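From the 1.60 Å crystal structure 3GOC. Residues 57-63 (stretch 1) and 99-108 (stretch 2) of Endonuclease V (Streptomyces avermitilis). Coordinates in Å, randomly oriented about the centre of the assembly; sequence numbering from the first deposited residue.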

ATOM      1  N   VAL A  57      20.913 -18.921 -10.102  1.00  5.31           N
ATOM      2  CA  VAL A  57      19.580 -19.485  -9.946  1.00  6.91           C
ATOM      3  C   VAL A  57      18.590 -18.374  -9.658  1.00  8.81           C
ATOM      4  O   VAL A  57      18.800 -17.561  -8.758  1.00  8.36           O
ATOM      5  CB  VAL A  57      19.539 -20.512  -8.795  1.00  8.11           C
ATOM      6  CG1 VAL A  57      18.100 -20.935  -8.525  1.00 11.86           C
ATOM      7  CG2 VAL A  57      20.379 -21.731  -9.164  1.00 11.20           C
ATOM      8  N   ALA A  58      17.516 -18.336 -10.436  1.00  6.36           N
ATOM      9  CA  ALA A  58      16.492 -17.319 -10.263  1.00  7.36           C
ATOM     10  C   ALA A  58      15.214 -17.926  -9.725  1.00  4.71           C
ATOM     11  O   ALA A  58      14.904 -19.089  -9.991  1.00  7.39           O
ATOM     12  CB  ALA A  58      16.210 -16.637 -11.587  1.00  6.46           C
ATOM     13  N   ALA A  59      14.486 -17.136  -8.947  1.00  5.62           N
ATOM     14  CA  ALA A  59      13.217 -17.579  -8.398  1.00  5.29           C
ATOM     15  C   ALA A  59      12.177 -16.499  -8.620  1.00  5.96           C
ATOM     16  O   ALA A  59      12.478 -15.307  -8.587  1.00  6.97           O
ATOM     17  CB  ALA A  59      13.344 -17.872  -6.903  1.00  6.31           C
ATOM     18  N   ALA A  60      10.950 -16.932  -8.876  1.00  5.33           N
ATOM     19  CA  ALA A  60       9.836 -16.017  -9.053  1.00  5.35           C
ATOM     20  C   ALA A  60       8.743 -16.561  -8.147  1.00  4.83           C
ATOM     21  O   ALA A  60       8.383 -17.735  -8.236  1.00  7.57           O
ATOM     22  CB  ALA A  60       9.369 -16.008 -10.502  1.00  6.95           C
ATOM     23  N   VAL A  61       8.245 -15.719  -7.251  1.00  5.22           N
ATOM     24  CA  VAL A  61       7.190 -16.129  -6.337  1.00  5.80           C
ATOM     25  C   VAL A  61       6.010 -15.192  -6.497  1.00  4.81           C
ATOM     26  O   VAL A  61       6.124 -13.990  -6.265  1.00  5.75           O
ATOM     27  CB  VAL A  61       7.666 -16.103  -4.873  1.00  3.64           C
ATOM     28  CG1 VAL A  61       6.528 -16.538  -3.956  1.00  7.55           C
ATOM     29  CG2 VAL A  61       8.864 -17.028  -4.696  1.00  6.19           C
ATOM     30  N   VAL A  62       4.879 -15.756  -6.909  1.00  5.91           N
ATOM     31  CA  VAL A  62       3.657 -14.995  -7.140  1.00  6.53           C
ATOM     32  C   VAL A  62       2.767 -14.998  -5.906  1.00  5.46           C
ATOM     33  O   VAL A  62       2.465 -16.056  -5.350  1.00  6.30           O
ATOM     34  CB  VAL A  62       2.848 -15.590  -8.310  1.00  5.75           C
ATOM     35  CG1 VAL A  62       1.675 -14.689  -8.633  1.00  6.34           C
ATOM     36  CG2 VAL A  62       3.738 -15.767  -9.525  1.00  8.06           C
ATOM     37  N   LEU A  63       2.358 -13.810  -5.475  1.00  6.73           N
ATOM     38  CA  LEU A  63       1.487 -13.682  -4.312  1.00  4.41           C
ATOM     39  C   LEU A  63       0.129 -13.116  -4.696  1.00  6.11           C
ATOM     40  O   LEU A  63      -0.013 -12.420  -5.702  1.00  9.41           O
ATOM     41  CB  LEU A  63       2.091 -12.725  -3.278  1.00  9.25           C
ATOM     42  CG  LEU A  63       3.532 -12.922  -2.812  1.00  5.42           C
ATOM     43  CD1 LEU A  63       3.886 -11.821  -1.822  1.00  8.67           C
ATOM     44  CD2 LEU A  63       3.684 -14.288  -2.177  1.00  7.93           C
ATOM     45  N   ALA A  99      13.514 -16.983 -17.616  1.00  6.63           N
ATOM     46  CA  ALA A  99      13.171 -18.403 -17.609  1.00  8.91           C
ATOM     47  C   ALA A  99      12.315 -18.775 -16.399  1.00  9.09           C
ATOM     48  O   ALA A  99      11.375 -19.572 -16.504  1.00  7.91           O
ATOM     49  CB  ALA A  99      14.443 -19.247 -17.636  1.00  7.55           C
ATOM     50  N   ALA A 100      12.638 -18.212 -15.240  1.00  7.19           N
ATOM     51  CA  ALA A 100      11.859 -18.506 -14.043  1.00  4.95           C
ATOM     52  C   ALA A 100      10.446 -17.962 -14.215  1.00  7.56           C
ATOM     53  O   ALA A 100       9.471 -18.625 -13.857  1.00  6.81           O
ATOM     54  CB  ALA A 100      12.523 -17.893 -12.803  1.00  8.43           C
ATOM     55  N   LEU A 101      10.326 -16.752 -14.758  1.00  5.73           N
ATOM     56  CA  LEU A 101       8.998 -16.168 -14.965  1.00  6.59           C
ATOM     57  C   LEU A 101       8.211 -17.003 -15.965  1.00  5.67           C
ATOM     58  O   LEU A 101       7.019 -17.258 -15.775  1.00  7.78           O
ATOM     59  CB  LEU A 101       9.121 -14.726 -15.474  1.00  4.03           C
ATOM     60  CG  LEU A 101       9.634 -13.703 -14.456  1.00  6.26           C
ATOM     61  CD1 LEU A 101      10.065 -12.450 -15.192  1.00 11.11           C
ATOM     62  CD2 LEU A 101       8.553 -13.382 -13.428  1.00  6.29           C
ATOM     63  N   ASP A 102       8.879 -17.436 -17.030  1.00  6.16           N
ATOM     64  CA  ASP A 102       8.213 -18.243 -18.054  1.00  6.91           C
ATOM     65  C   ASP A 102       7.733 -19.582 -17.509  1.00  7.98           C
ATOM     66  O   ASP A 102       6.789 -20.172 -18.037  1.00 12.29           O
ATOM     67  CB  ASP A 102       9.143 -18.489 -19.245  1.00  7.03           C
ATOM     68  CG  ASP A 102       9.353 -17.245 -20.090  1.00 17.18           C
ATOM     69  OD1 ASP A 102       8.506 -16.328 -20.025  1.00 22.05           O
ATOM     70  OD2 ASP A 102      10.355 -17.194 -20.836  1.00 19.94           O
ATOM     71  N   ALA A 103       8.385 -20.062 -16.454  1.00  5.80           N
ATOM     72  CA  ALA A 103       8.025 -21.339 -15.852  1.00  6.67           C
ATOM     73  C   ALA A 103       6.800 -21.250 -14.947  1.00  7.47           C
ATOM     74  O   ALA A 103       6.267 -22.273 -14.517  1.00 11.03           O
ATOM     75  CB  ALA A 103       9.207 -21.899 -15.073  1.00 11.06           C
ATOM     76  N   LEU A 104       6.357 -20.032 -14.654  1.00  7.64           N
ATOM     77  CA  LEU A 104       5.184 -19.844 -13.807  1.00  9.51           C
ATOM     78  C   LEU A 104       3.925 -20.280 -14.535  1.00  7.47           C
ATOM     79  O   LEU A 104       3.841 -20.200 -15.757  1.00  8.21           O
ATOM     80  CB  LEU A 104       5.032 -18.378 -13.411  1.00  7.84           C
ATOM     81  CG  LEU A 104       6.065 -17.796 -12.443  1.00  6.99           C
ATOM     82  CD1 LEU A 104       5.888 -16.288 -12.375  1.00  6.05           C
ATOM     83  CD2 LEU A 104       5.906 -18.428 -11.064  1.00  9.04           C
ATOM     84  N   PRO A 105       2.923 -20.748 -13.786  1.00  5.57           N
ATOM     85  CA  PRO A 105       1.659 -21.199 -14.370  1.00  7.67           C
ATOM     86  C   PRO A 105       0.664 -20.057 -14.558  1.00 10.48           C
ATOM     87  O   PRO A 105      -0.438 -20.261 -15.060  1.00  9.51           O
ATOM     88  CB  PRO A 105       1.169 -22.223 -13.356  1.00  7.83           C
ATOM     89  CG  PRO A 105       1.598 -21.611 -12.066  1.00  8.98           C
ATOM     90  CD  PRO A 105       3.011 -21.132 -12.366  1.00  7.31           C
ATOM     91  N   CYS A 106       1.054 -18.854 -14.152  1.00  7.54           N
ATOM     92  CA  CYS A 106       0.179 -17.700 -14.280  1.00  7.20           C
ATOM     93  C   CYS A 106       0.998 -16.433 -14.518  1.00 10.14           C
ATOM     94  O   CYS A 106       2.220 -16.417 -14.330  1.00  9.94           O
ATOM     95  CB  CYS A 106      -0.643 -17.526 -12.997  1.00  6.03           C
ATOM     96  SG  CYS A 106       0.385 -17.195 -11.520  1.00  9.99           S
ATOM     97  N   PRO A 107       0.335 -15.351 -14.954  1.00  6.47           N
ATOM     98  CA  PRO A 107       1.046 -14.091 -15.195  1.00  9.39           C
ATOM     99  C   PRO A 107       1.513 -13.554 -13.844  1.00  7.98           C
ATOM    100  O   PRO A 107       0.880 -13.802 -12.817  1.00  8.45           O
ATOM    101  CB  PRO A 107      -0.021 -13.213 -15.830  1.00 10.61           C
ATOM    102  CG  PRO A 107      -0.886 -14.201 -16.554  1.00 11.63           C
ATOM    103  CD  PRO A 107      -1.020 -15.306 -15.531  1.00  9.91           C
ATOM    104  N   PRO A 108       2.620 -12.799 -13.827  1.00  7.18           N
ATOM    105  CA  PRO A 108       3.124 -12.265 -12.557  1.00  6.40           C
ATOM    106  C   PRO A 108       2.419 -11.033 -12.008  1.00  5.91           C
ATOM    107  O   PRO A 108       2.509 -10.747 -10.815  1.00  7.21           O
ATOM    108  CB  PRO A 108       4.590 -11.993 -12.866  1.00  7.06           C
ATOM    109  CG  PRO A 108       4.543 -11.550 -14.293  1.00 13.27           C
ATOM    110  CD  PRO A 108       3.554 -12.516 -14.933  1.00 10.01           C
TER

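Not a single hydrogen bond joins these two stretches; a β-strand and the end of a helix with its following loop are held together by apolar contact alone, burying 319 Å² in all. Residues 57-63, part of a longer strand, alternate their side chains in the usual way: A58, A60 and V62 direct their CA-to-CB bonds toward the second stretch, whereas A59, V61 and L63 point away. Every contact between side chains therefore falls on A58, A60 or V62.

Where the helix passes over the strand, small side chains permit a close approach: the CA atoms of A59 and A100 lie 5.9 Å apart. The methyl of A100 rests near two strand methyls, its CB being 4.1 Å from A58 CB and 4.3 Å from A60 CB. The same A100 CB lies 3.9 Å from A58 O, so the methyl packs against the strand backbone as well as its side chains.

A60 meets three side chains. Besides A100, its short side chain leaves room for two leucines, with A60 CB 4.0 Å from both L101 CD2 and L104 CD1. L101 starts out sideways, but its long side chain (chi1 m, chi2 t) brings its end to the alanine. The CA-to-CB bond of L104 instead points toward the strand, and the side chain spans two strand positions: L104 CD1 also reaches V62 CG2 at 3.6 Å, the tightest contact between the stretches.

The backbone hydrogen bond from L104 N to L101 O, 3.1 Å long, ties the two leucines together as the chain leaves the helix. Farther along the loop, the CA-to-CB bond of C106 points toward the strand. C106 SG lies about equally near both methyls of V62, the strand residue most covered: 4.0 Å from V62 CG1 and 4.2 Å from V62 CG2. Dispersion and exclusion of water govern this pairing of branched valine (chi1 t) and polarizable sulfur.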